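Local coordinates for type IV secretion system protein DotB (Yersinia pseudotuberculosis IP 31758, PDB 6GEF) that probably hydrolyses ATP as a hexameric AAA+ ATPase of the GspE family, serving the type IVb secretion system, at residues S188-T193 with T287-N292; V170-P175 with Y342-T347; T100-K105 with I135-I140; L90-S95 with Y131-S136; T118-T121 with K126-F129. One frame throughout, in Å; residues are numbered along the deposited sequence.

Contact 1: S188-T193 with T287-N292; sequences SGKSTT and TVHSQN
Lys190, in the first turn of helix 187-203, faces Thr287 near the end of strand 284-288, with the two CA atoms 6.7 Å apart. Beyond Val288 the strand gives way to an inverse gamma turn centred on His289. This is the region of the P-loop, whose Walker A pattern probably includes Gly189, Lys190 and Ser191; the arrangement is consistent with the Walker A lysine meeting the His box of GspE-type secretion ATPases.

The lysine chain carries the contact. It bends at chi2, chi3 and chi4 as it crosses Thr287 at a slant, the threonine methyl CG2 lying 3.5 Å from Lys190 CB. Farther out, Lys190 CE comes within 3.5 Å of Val288 O. The chain meets the imidazole of His289 at about a right angle, and Lys190 NZ approaches the ring edge in its plane, 3.0 Å from His289 ND1. Lys190 NZ is also 3.4 Å from Thr287 OG1, but the angle is too poor for a hydrogen bond. Val182 of the neighbouring strand touches both Lys190 and Thr287, while Asn279 of the second subunit packs on His289.

The threonine methyl thus flanks the aliphatic part of the lysine, and the terminal nitrogen is brought to the histidine edge.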
# COMPACT_ATOMS: atom_id res chain seq x y z
N SER A 188 26.05 11.27 25.97
CA SER A 188 26.22 12.51 26.74
C SER A 188 27.41 13.31 26.19
O SER A 188 27.31 14.54 25.98
CB SER A 188 26.41 12.21 28.22
OG SER A 188 27.74 11.80 28.49
N GLY A 189 28.55 12.65 25.99
CA GLY A 189 29.81 13.36 25.91
C GLY A 189 29.88 14.35 24.76
O GLY A 189 30.46 15.43 24.90
N LYS A 190 29.31 14.00 23.61
CA LYS A 190 29.26 14.89 22.48
C LYS A 190 28.54 16.20 22.81
O LYS A 190 29.04 17.28 22.49
CB LYS A 190 28.59 14.20 21.28
CG LYS A 190 28.48 12.70 21.39
CD LYS A 190 29.22 11.98 20.29
CE LYS A 190 28.50 10.71 19.90
NZ LYS A 190 27.36 10.98 18.97
N SER A 191 27.39 16.10 23.46
CA SER A 191 26.63 17.29 23.81
C SER A 191 27.51 18.29 24.56
O SER A 191 27.49 19.49 24.25
CB SER A 191 25.41 16.92 24.68
OG SER A 191 24.99 15.57 24.37
N THR A 192 28.29 17.83 25.53
CA THR A 192 29.04 18.73 26.37
C THR A 192 30.22 19.30 25.60
O THR A 192 30.54 20.51 25.72
CB THR A 192 29.50 18.03 27.66
OG1 THR A 192 30.57 17.16 27.38
CG2 THR A 192 28.35 17.25 28.25
N THR A 193 30.95 18.47 24.86
CA THR A 193 32.04 18.96 24.04
C THR A 193 31.56 20.06 23.09
O THR A 193 32.14 21.17 23.05
CB THR A 193 32.69 17.83 23.27
OG1 THR A 193 33.33 16.94 24.18
CG2 THR A 193 33.68 18.35 22.24
N THR A 287 27.73 14.89 15.21
CA THR A 287 28.20 13.75 15.98
C THR A 287 28.05 12.46 15.24
O THR A 287 27.30 12.34 14.30
CB THR A 287 27.37 13.69 17.30
OG1 THR A 287 25.99 13.40 17.01
CG2 THR A 287 27.50 15.00 18.08
N VAL A 288 28.81 11.48 15.66
CA VAL A 288 28.88 10.15 14.99
C VAL A 288 29.06 9.12 16.11
O VAL A 288 29.86 9.30 17.02
CB VAL A 288 30.01 10.03 13.96
CG1 VAL A 288 29.58 9.19 12.81
CG2 VAL A 288 30.43 11.39 13.43
N HIS A 289 28.30 8.03 16.01
CA HIS A 289 28.41 6.91 16.91
C HIS A 289 29.52 5.95 16.38
O HIS A 289 29.26 4.97 15.68
CB HIS A 289 27.08 6.20 17.06
CG HIS A 289 26.09 6.94 17.88
ND1 HIS A 289 26.31 8.21 18.36
CD2 HIS A 289 24.83 6.62 18.26
CE1 HIS A 289 25.24 8.64 19.02
NE2 HIS A 289 24.33 7.69 18.98
N SER A 290 30.76 6.31 16.70
CA SER A 290 31.89 5.47 16.40
C SER A 290 32.94 5.59 17.48
O SER A 290 32.98 6.58 18.19
CB SER A 290 32.49 5.84 15.01
OG SER A 290 31.76 5.27 13.96
N GLN A 291 33.82 4.60 17.53
CA GLN A 291 34.82 4.54 18.59
C GLN A 291 36.00 5.46 18.35
O GLN A 291 36.55 6.01 19.30
CB GLN A 291 35.28 3.09 18.81
CG GLN A 291 34.35 2.27 19.68
CD GLN A 291 34.97 0.95 20.10
OE1 GLN A 291 36.21 0.81 20.22
NE2 GLN A 291 34.08 -0.04 20.36
N ASN A 292 36.42 5.61 17.11
CA ASN A 292 37.63 6.38 16.78
C ASN A 292 37.54 6.80 15.33
O ASN A 292 36.72 6.32 14.55
CB ASN A 292 38.90 5.57 17.04
CG ASN A 292 39.07 4.44 16.04
OD1 ASN A 292 38.34 3.48 15.97
ND2 ASN A 292 40.13 4.59 15.22

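Contact 2: V170-P175 with Y342-T347; sequences VNQMCP and YLNFTT
Gln172 and Asn344 meet through their side-chain amides: Asn344 ND2 donates to Gln172 OE1 over 3.2 Å, with an N-H...O angle of 147°. The donor stands above the carbonyl plane of the glutamine, so the bond does not follow a lone pair. The acceptor is likewise tilted from the asparagine amide plane, although the two amide planes are themselves only 28° apart. The remaining touches set each amide against the other's CB, with Gln172 OE1 3.4 Å from Asn344 CB and Asn344 ND2 3.6 Å from Gln172 CB.

Each group is presented by its own chain. Gln172 runs out extended beyond CG, whereas Asn344 has CG opposite its backbone N (chi1 179°), which carries its amide toward the glutamine. Farther out, Asn344 packs on Arg321 and Phe322 of strand 320-330. Next to Gln172, Met173 leaves the helix and touches Phe322 and Met324 of that strand, while Asn171 bonds to Tyr200 of helix 187-203.

The pair lies at the surface, where the C-terminal end of helix 167-172 reaches strand 336-344. That strand is the antiparallel edge of the mixed sheet, whose core bears the parallel strands of a P-loop NTPase fold.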
# COMPACT_ATOMS: atom_id res chain seq x y z
N VAL A 170 40.49 23.78 20.30
CA VAL A 170 39.15 24.12 19.81
C VAL A 170 39.21 25.15 18.67
O VAL A 170 38.35 25.16 17.80
CB VAL A 170 38.25 24.61 20.96
CG1 VAL A 170 38.33 23.65 22.13
CG2 VAL A 170 38.62 26.01 21.38
N ASN A 171 40.26 25.99 18.66
CA ASN A 171 40.54 26.79 17.48
C ASN A 171 40.66 25.93 16.23
O ASN A 171 40.16 26.29 15.17
CB ASN A 171 41.81 27.61 17.70
CG ASN A 171 41.61 28.74 18.70
OD1 ASN A 171 40.49 29.19 18.94
ND2 ASN A 171 42.71 29.17 19.31
N GLN A 172 41.32 24.78 16.35
CA GLN A 172 41.33 23.82 15.26
C GLN A 172 39.92 23.35 14.91
O GLN A 172 39.58 23.10 13.75
CB GLN A 172 42.22 22.62 15.57
CG GLN A 172 43.68 22.97 15.84
CD GLN A 172 44.52 21.73 16.06
OE1 GLN A 172 44.29 20.67 15.50
NE2 GLN A 172 45.55 21.86 16.88
N MET A 173 39.06 23.26 15.93
CA MET A 173 37.71 22.72 15.76
C MET A 173 36.68 23.79 15.34
O MET A 173 35.52 23.50 15.26
CB MET A 173 37.26 22.04 17.04
CG MET A 173 38.04 20.79 17.39
SD MET A 173 37.43 19.94 18.84
CE MET A 173 35.88 19.27 18.19
N CYS A 174 37.16 25.01 15.06
CA CYS A 174 36.31 26.09 14.60
C CYS A 174 36.74 26.59 13.22
O CYS A 174 37.14 27.74 13.07
CB CYS A 174 36.33 27.26 15.61
SG CYS A 174 35.73 26.81 17.25
N PRO A 175 36.64 25.73 12.21
CA PRO A 175 36.75 26.23 10.83
C PRO A 175 35.51 27.03 10.46
O PRO A 175 34.40 26.73 10.89
CB PRO A 175 36.86 24.95 9.99
CG PRO A 175 36.20 23.90 10.85
CD PRO A 175 36.50 24.26 12.27
N TYR A 342 41.83 12.84 18.21
CA TYR A 342 41.37 13.78 17.19
C TYR A 342 42.38 13.83 16.06
O TYR A 342 43.57 13.63 16.27
CB TYR A 342 41.17 15.17 17.80
CG TYR A 342 42.39 15.73 18.47
CD1 TYR A 342 43.40 16.38 17.73
CD2 TYR A 342 42.57 15.62 19.85
CE1 TYR A 342 44.51 16.89 18.35
CE2 TYR A 342 43.69 16.12 20.47
CZ TYR A 342 44.66 16.76 19.71
OH TYR A 342 45.77 17.29 20.33
N LEU A 343 41.89 14.11 14.86
CA LEU A 343 42.73 14.49 13.73
C LEU A 343 42.15 15.72 13.07
O LEU A 343 40.93 15.83 12.85
CB LEU A 343 42.77 13.36 12.70
CG LEU A 343 43.80 13.53 11.59
CD1 LEU A 343 44.10 12.19 10.91
CD2 LEU A 343 43.34 14.52 10.59
N ASN A 344 43.02 16.69 12.76
CA ASN A 344 42.62 17.90 12.07
C ASN A 344 42.86 17.72 10.56
O ASN A 344 43.99 17.49 10.16
CB ASN A 344 43.42 19.10 12.61
CG ASN A 344 43.08 20.40 11.92
OD1 ASN A 344 42.41 20.41 10.90
ND2 ASN A 344 43.58 21.49 12.44
N PHE A 345 41.81 17.90 9.78
CA PHE A 345 41.88 17.68 8.33
C PHE A 345 42.41 18.95 7.65
O PHE A 345 41.69 19.78 7.14
CB PHE A 345 40.51 17.28 7.78
CG PHE A 345 40.18 15.83 7.94
CD1 PHE A 345 40.31 15.17 9.15
CD2 PHE A 345 39.73 15.11 6.85
CE1 PHE A 345 40.04 13.82 9.24
CE2 PHE A 345 39.44 13.75 6.95
CZ PHE A 345 39.58 13.11 8.15
N THR A 346 43.73 19.06 7.67
CA THR A 346 44.42 20.07 6.89
C THR A 346 44.44 19.68 5.41
O THR A 346 44.22 18.53 5.04
CB THR A 346 45.85 20.26 7.38
OG1 THR A 346 46.52 19.00 7.41
CG2 THR A 346 45.86 20.84 8.78
N THR A 347 44.70 20.68 4.57
CA THR A 347 44.75 20.46 3.13
C THR A 347 45.69 19.29 2.75
O THR A 347 45.33 18.41 1.98
CB THR A 347 45.23 21.71 2.40
OG1 THR A 347 44.66 22.89 2.99
CG2 THR A 347 44.92 21.64 0.93

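Contact 3: T100-K105 with I135-I140; sequences TELASK and ISPVYI
Apolar packing joins the segments, and Leu102 supplies the helical side of it. Both of its methyls meet the pyrrolidine ring of Pro137. CD2 sits closer, with Leu102 CD2 3.8 Å from Pro137 CD and 4.0 Å from Pro137 CG. The other branch reaches the same ring less closely, Leu102 CD1 lying 4.2 Å from Pro137 CG, and extends to Ile135, two residues earlier on the same face, where Leu102 CD1 is 4.4 Å from Ile135 CG2. The leucine thus straddles Ile135 and Pro137, both of which direct their side chains at the helix. Leu102 has CG opposite its carbonyl carbon (chi1 -77°), an orientation that carries both methyls to the strand.

The leucine also meets the strand backbone, Leu102 CD2 being 4.0 Å from Ile135 O, but no hydrogen bond crosses the contact. Helix 100-104 and strand 135-140 cross at -69°, their axes approaching to 9.1 Å, and the side chains of Leu102 and Pro137 meet at a slant.

Polar interactions belong to the surroundings. Lys105 ends the helix in a Schellman motif, with positive phi, and its NZ makes weak hydrogen bonds to Ser243 and Pro239 of the second subunit. Pro137 O accepts a hydrogen bond from Ser236 of the same neighbouring subunit, and Ile108 of strand 108-115 touches both Leu102 and Ile135.

Across the contact itself the chemistry is hydrophobic: one leucine joins the helix to the strand, while the strand's backbone carbonyl at Pro137 remains engaged at the subunit interface.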
# COMPACT_ATOMS: atom_id res chain seq x y z
N THR A 100 -3.34 5.72 35.56
CA THR A 100 -4.28 5.74 34.45
C THR A 100 -3.56 5.67 33.10
O THR A 100 -3.90 4.84 32.26
CB THR A 100 -5.16 7.00 34.52
OG1 THR A 100 -5.21 7.48 35.86
CG2 THR A 100 -6.57 6.71 34.06
N GLU A 101 -2.57 6.53 32.91
CA GLU A 101 -1.90 6.60 31.60
C GLU A 101 -1.02 5.38 31.38
O GLU A 101 -0.91 4.88 30.25
CB GLU A 101 -1.08 7.89 31.48
CG GLU A 101 -0.59 8.43 32.80
CD GLU A 101 -0.67 9.96 32.88
OE1 GLU A 101 0.14 10.56 33.63
OE2 GLU A 101 -1.55 10.54 32.19
N LEU A 102 -0.37 4.88 32.43
CA LEU A 102 0.33 3.60 32.34
C LEU A 102 -0.59 2.48 31.93
O LEU A 102 -0.24 1.67 31.05
CB LEU A 102 1.01 3.29 33.67
CG LEU A 102 2.31 4.05 33.97
CD1 LEU A 102 3.23 3.21 34.87
CD2 LEU A 102 3.06 4.44 32.71
N ALA A 103 -1.80 2.44 32.50
CA ALA A 103 -2.80 1.45 32.07
C ALA A 103 -3.17 1.63 30.58
O ALA A 103 -3.28 0.68 29.86
CB ALA A 103 -4.02 1.54 32.97
N SER A 104 -3.33 2.87 30.19
CA SER A 104 -3.65 3.21 28.79
C SER A 104 -2.42 3.38 27.94
O SER A 104 -2.55 3.71 26.76
CB SER A 104 -4.53 4.47 28.70
OG SER A 104 -5.88 4.13 29.08
N LYS A 105 -1.22 3.16 28.49
CA LYS A 105 0.01 3.06 27.70
C LYS A 105 0.40 4.36 27.05
O LYS A 105 1.22 4.34 26.14
CB LYS A 105 -0.02 1.90 26.68
CG LYS A 105 -0.64 0.63 27.25
CD LYS A 105 0.08 -0.63 26.89
CE LYS A 105 -0.88 -1.81 26.77
NZ LYS A 105 -1.30 -2.02 25.34
N ILE A 135 8.77 7.75 33.37
CA ILE A 135 8.06 6.79 34.20
C ILE A 135 7.57 5.65 33.31
O ILE A 135 6.75 5.87 32.44
CB ILE A 135 6.88 7.46 34.95
CG1 ILE A 135 7.39 8.59 35.83
CG2 ILE A 135 6.13 6.44 35.80
CD1 ILE A 135 6.38 9.20 36.75
N SER A 136 8.06 4.45 33.57
CA SER A 136 7.89 3.32 32.66
C SER A 136 7.33 2.13 33.41
O SER A 136 7.78 1.84 34.53
CB SER A 136 9.22 2.92 32.00
OG SER A 136 9.59 3.83 30.97
N PRO A 137 6.36 1.42 32.83
CA PRO A 137 5.86 0.20 33.48
C PRO A 137 7.00 -0.79 33.74
O PRO A 137 7.87 -0.99 32.90
CB PRO A 137 4.89 -0.36 32.45
CG PRO A 137 4.42 0.80 31.67
CD PRO A 137 5.59 1.77 31.64
N VAL A 138 7.04 -1.33 34.95
CA VAL A 138 7.81 -2.53 35.25
C VAL A 138 6.91 -3.53 35.96
O VAL A 138 5.76 -3.23 36.33
CB VAL A 138 9.03 -2.21 36.14
CG1 VAL A 138 9.99 -1.29 35.40
CG2 VAL A 138 8.63 -1.56 37.44
N TYR A 139 7.40 -4.74 36.12
CA TYR A 139 6.67 -5.83 36.76
C TYR A 139 7.52 -6.40 37.86
O TYR A 139 8.63 -6.91 37.61
CB TYR A 139 6.33 -6.94 35.75
CG TYR A 139 5.19 -7.82 36.17
CD1 TYR A 139 3.87 -7.42 35.93
CD2 TYR A 139 5.41 -9.04 36.79
CE1 TYR A 139 2.80 -8.22 36.32
CE2 TYR A 139 4.33 -9.84 37.19
CZ TYR A 139 3.04 -9.42 36.94
OH TYR A 139 1.99 -10.22 37.32
N ILE A 140 7.04 -6.29 39.11
CA ILE A 140 7.80 -6.72 40.28
C ILE A 140 6.87 -7.49 41.20
O ILE A 140 5.69 -7.12 41.36
CB ILE A 140 8.39 -5.50 41.02
CG1 ILE A 140 9.17 -4.60 40.07
CG2 ILE A 140 9.27 -5.97 42.18
CD1 ILE A 140 10.05 -3.58 40.72

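Contact 4: L90-S95 with Y131-S136; sequences LWASGS and YRVNIS
Ala92 and Val133 face each other across this contact, and their CA atoms, 6.6 Å apart, are the nearest between the two segments. The alanine methyl points at the forked end of the valine and is closer to one branch: Ala92 CB lies 3.6 Å from Val133 CG1 and 4.1 Å from Val133 CG2. Val133 CG1 is opposite the backbone N (chi1 180°), which sets the two methyls astride the alanine.

Ser93, the next residue, meets the strand through CB rather than its hydroxyl. Ser93 CB is 3.6 Å from Ile135 CD1, the tip of the longer isoleucine branch, which also comes within 4.1 Å of Ser93 N. Chi2 of Ile135 is near 180° (-172°), so CD1 is carried away from its own strand to the helix end. The serine oxygen is occupied elsewhere. Ser93 OG accepts from Ser95 N over 2.9 Å in a nearly straight bond (169°), forming an ST turn, and it is hydrogen-bonded to Ala89 O as well. These two bonds fix the hydroxyl at the helix terminus, where Gly94 leaves helical geometry with positive phi.

Asn134, between the two facing residues, is bonded to Asn109 and more weakly to Glu251 of the second subunit; Arg132 pairs with Glu220 in a salt bridge. Ile148 and Tyr112 flank Val133 from the adjoining strands.

The C-terminal turn of helix 82-93 is thereby packed on strand 128-140, a helix-on-sheet packing of the alpha+beta kind, in which a helix lies against one face of an antiparallel sheet.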
# COMPACT_ATOMS: atom_id res chain seq x y z
N LEU A 90 3.66 10.39 41.65
CA LEU A 90 2.83 11.59 41.80
C LEU A 90 3.67 12.87 41.64
O LEU A 90 3.36 13.73 40.83
CB LEU A 90 2.14 11.57 43.14
CG LEU A 90 0.94 12.51 43.31
CD1 LEU A 90 1.36 14.01 43.24
CD2 LEU A 90 -0.10 12.16 42.23
N TRP A 91 4.77 12.93 42.37
CA TRP A 91 5.53 14.18 42.47
C TRP A 91 6.31 14.43 41.21
O TRP A 91 6.19 15.51 40.59
CB TRP A 91 6.44 14.18 43.70
CG TRP A 91 5.75 13.77 44.97
CD1 TRP A 91 4.46 14.08 45.34
CD2 TRP A 91 6.29 12.97 46.02
NE1 TRP A 91 4.19 13.52 46.56
CE2 TRP A 91 5.28 12.83 46.99
CE3 TRP A 91 7.52 12.34 46.22
CZ2 TRP A 91 5.48 12.10 48.17
CZ3 TRP A 91 7.71 11.61 47.39
CH2 TRP A 91 6.69 11.50 48.35
N ALA A 92 7.13 13.47 40.79
CA ALA A 92 7.98 13.65 39.61
C ALA A 92 7.16 13.83 38.34
O ALA A 92 7.42 14.74 37.55
CB ALA A 92 8.95 12.50 39.48
N SER A 93 6.12 13.01 38.19
CA SER A 93 5.21 13.18 37.05
C SER A 93 4.55 14.56 37.07
O SER A 93 4.40 15.18 36.03
CB SER A 93 4.17 12.07 37.05
OG SER A 93 3.20 12.28 38.06
N GLY A 94 4.16 15.02 38.25
CA GLY A 94 3.26 16.15 38.35
C GLY A 94 1.82 15.85 38.02
O GLY A 94 1.04 16.78 37.95
N SER A 95 1.43 14.58 37.88
CA SER A 95 0.08 14.20 37.54
C SER A 95 -0.42 13.17 38.54
O SER A 95 0.32 12.26 38.93
CB SER A 95 0.02 13.61 36.12
OG SER A 95 -1.24 13.00 35.88
N TYR A 131 15.44 17.94 35.89
CA TYR A 131 15.57 16.50 35.62
C TYR A 131 14.58 16.11 34.55
O TYR A 131 13.46 16.59 34.53
CB TYR A 131 15.34 15.68 36.89
CG TYR A 131 16.45 15.81 37.92
CD1 TYR A 131 16.52 16.93 38.77
CD2 TYR A 131 17.46 14.85 38.01
CE1 TYR A 131 17.53 17.03 39.69
CE2 TYR A 131 18.45 14.98 38.95
CZ TYR A 131 18.49 16.09 39.78
OH TYR A 131 19.50 16.18 40.72
N ARG A 132 15.00 15.21 33.68
CA ARG A 132 14.10 14.54 32.73
C ARG A 132 13.56 13.28 33.40
O ARG A 132 14.32 12.38 33.75
CB ARG A 132 14.86 14.18 31.46
CG ARG A 132 15.70 15.32 30.90
CD ARG A 132 16.42 14.89 29.65
NE ARG A 132 17.21 15.98 29.08
CZ ARG A 132 16.75 16.89 28.22
NH1 ARG A 132 17.55 17.81 27.72
NH2 ARG A 132 15.48 16.84 27.83
N VAL A 133 12.25 13.21 33.57
CA VAL A 133 11.59 12.14 34.29
C VAL A 133 10.88 11.25 33.29
O VAL A 133 9.90 11.65 32.65
CB VAL A 133 10.58 12.70 35.32
CG1 VAL A 133 9.88 11.58 36.08
CG2 VAL A 133 11.29 13.65 36.28
N ASN A 134 11.38 10.03 33.14
CA ASN A 134 10.66 8.96 32.48
C ASN A 134 10.05 8.03 33.51
O ASN A 134 10.75 7.58 34.41
CB ASN A 134 11.61 8.17 31.57
CG ASN A 134 11.01 6.88 31.09
OD1 ASN A 134 11.29 5.81 31.63
ND2 ASN A 134 10.22 6.96 30.04
N ILE A 135 8.77 7.75 33.37
CA ILE A 135 8.06 6.79 34.20
C ILE A 135 7.57 5.65 33.31
O ILE A 135 6.75 5.87 32.44
CB ILE A 135 6.88 7.46 34.95
CG1 ILE A 135 7.39 8.59 35.83
CG2 ILE A 135 6.13 6.44 35.80
CD1 ILE A 135 6.38 9.20 36.75
N SER A 136 8.06 4.45 33.57
CA SER A 136 7.89 3.32 32.66
C SER A 136 7.33 2.13 33.41
O SER A 136 7.78 1.84 34.53
CB SER A 136 9.22 2.92 32.00
OG SER A 136 9.59 3.83 30.97

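Contact 5: T118-T121 with K126-F129; sequences TKLT and KQRF
The shortest polar bond across this contact runs from Gln127 N to Leu120 O, at 3.2 Å with an N-H...O angle of 162°. The donor stands well above the carbonyl plane of Leu120, so the bond is fairly straight at the hydrogen yet off the acceptor's lone pairs. It accompanies a single bridge between Thr121 and Lys126, whose CA atoms are 5.1 Å apart, and the CA atoms of Thr121 and Gln127 come to 4.7 Å.

Beside the bond, Leu120 and Gln127 lie across one another at a slant, with Leu120 CB 3.5 Å from Gln127 CB. Gln127 CG is opposite its backbone N, and the bend at chi2 (57°) then folds the amide back toward its own strand. There Gln127 OE1 accepts from Arg128 N over 2.9 Å. The aliphatic part of the glutamine therefore faces the leucine while its polar end is turned to the main chain. Leu120 CG also reaches the edge of the Phe129 ring near its plane, 4.3 Å from CE1 of Phe129.

Gln127 and Phe129 are also joined by backbone hydrogen bonds to His116 and Val114, which pair the start of strand 128-140 with strand 108-115 and its continuation.

The connection between the two strands is thus held together by one cross-chain backbone bond and a thin aliphatic contact at the protein surface, with the glutamine amide spent on its own main chain.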
# COMPACT_ATOMS: atom_id res chain seq x y z
N THR A 118 20.23 26.60 49.90
CA THR A 118 21.17 27.67 50.22
C THR A 118 22.36 27.58 49.27
O THR A 118 22.57 26.55 48.58
CB THR A 118 21.67 27.54 51.68
OG1 THR A 118 22.54 26.41 51.81
CG2 THR A 118 20.49 27.39 52.63
N LYS A 119 23.16 28.64 49.26
CA LYS A 119 24.50 28.61 48.70
C LYS A 119 24.54 28.24 47.22
O LYS A 119 25.58 27.86 46.69
CB LYS A 119 25.44 27.73 49.56
CG LYS A 119 25.64 26.33 49.01
CD LYS A 119 27.05 25.80 49.24
CE LYS A 119 27.38 24.67 48.27
NZ LYS A 119 26.27 23.82 47.73
N LEU A 120 23.40 28.33 46.55
CA LEU A 120 23.34 28.33 45.09
C LEU A 120 22.42 29.44 44.63
O LEU A 120 21.21 29.34 44.79
CB LEU A 120 22.87 26.96 44.56
CG LEU A 120 23.77 26.27 43.54
CD1 LEU A 120 24.13 27.22 42.38
CD2 LEU A 120 25.04 25.75 44.21
N THR A 121 22.99 30.50 44.07
CA THR A 121 22.21 31.53 43.40
C THR A 121 22.89 31.92 42.10
O THR A 121 24.11 31.81 41.97
CB THR A 121 22.08 32.79 44.31
OG1 THR A 121 21.84 32.38 45.67
CG2 THR A 121 20.94 33.69 43.84
N LYS A 126 16.66 31.69 43.36
CA LYS A 126 17.22 30.42 43.82
C LYS A 126 17.64 29.59 42.61
O LYS A 126 16.88 29.44 41.64
CB LYS A 126 16.18 29.63 44.62
CG LYS A 126 15.62 30.22 45.87
CD LYS A 126 14.47 31.20 45.58
CE LYS A 126 13.65 31.45 46.84
NZ LYS A 126 13.24 32.89 46.96
N GLN A 127 18.88 29.07 42.65
CA GLN A 127 19.38 28.25 41.59
C GLN A 127 18.53 26.99 41.42
O GLN A 127 18.11 26.37 42.41
CB GLN A 127 20.83 27.88 41.85
CG GLN A 127 21.48 27.04 40.72
CD GLN A 127 21.42 27.74 39.37
OE1 GLN A 127 20.35 28.17 38.94
NE2 GLN A 127 22.58 27.87 38.70
N ARG A 128 18.30 26.60 40.17
CA ARG A 128 17.31 25.59 39.84
C ARG A 128 17.94 24.45 39.07
O ARG A 128 18.79 24.68 38.21
CB ARG A 128 16.18 26.21 39.01
CG ARG A 128 15.11 25.23 38.57
CD ARG A 128 14.35 25.75 37.35
NE ARG A 128 15.11 26.71 36.58
CZ ARG A 128 14.64 27.89 36.16
NH1 ARG A 128 13.38 28.26 36.46
NH2 ARG A 128 15.43 28.71 35.46
N PHE A 129 17.55 23.22 39.40
CA PHE A 129 18.09 22.01 38.78
C PHE A 129 16.95 21.24 38.14
O PHE A 129 15.99 20.88 38.81
CB PHE A 129 18.79 21.16 39.85
CG PHE A 129 20.14 21.68 40.23
CD1 PHE A 129 20.26 22.83 41.05
CD2 PHE A 129 21.29 21.00 39.79
CE1 PHE A 129 21.51 23.30 41.38
CE2 PHE A 129 22.55 21.46 40.15
CZ PHE A 129 22.65 22.61 40.95

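Contacts 3, 4 and 5 all use strand 128-140 of the antiparallel sheet. Contacts 3 and 4 have centres about 12 Å apart and share Ile135 and Ser136, bringing the successive helices 82-93 and 98-104 to one strand; contact 5, nested within the loops they close, lies about 21 Å from the centre of contact 4. Contacts 1 and 2 come later in the chain and reach the mixed sheet, their centres about 16 Å apart, with contact 1 nested inside the loop closed by contact 2. Contacts 2 and 3 lie about 47 Å apart, centre to centre, on opposite sides of the chain's centre. Contacts 1, 3 and 4 touch the second subunit, so strand 128-140 and the loop after strand 284-288 both lie against it.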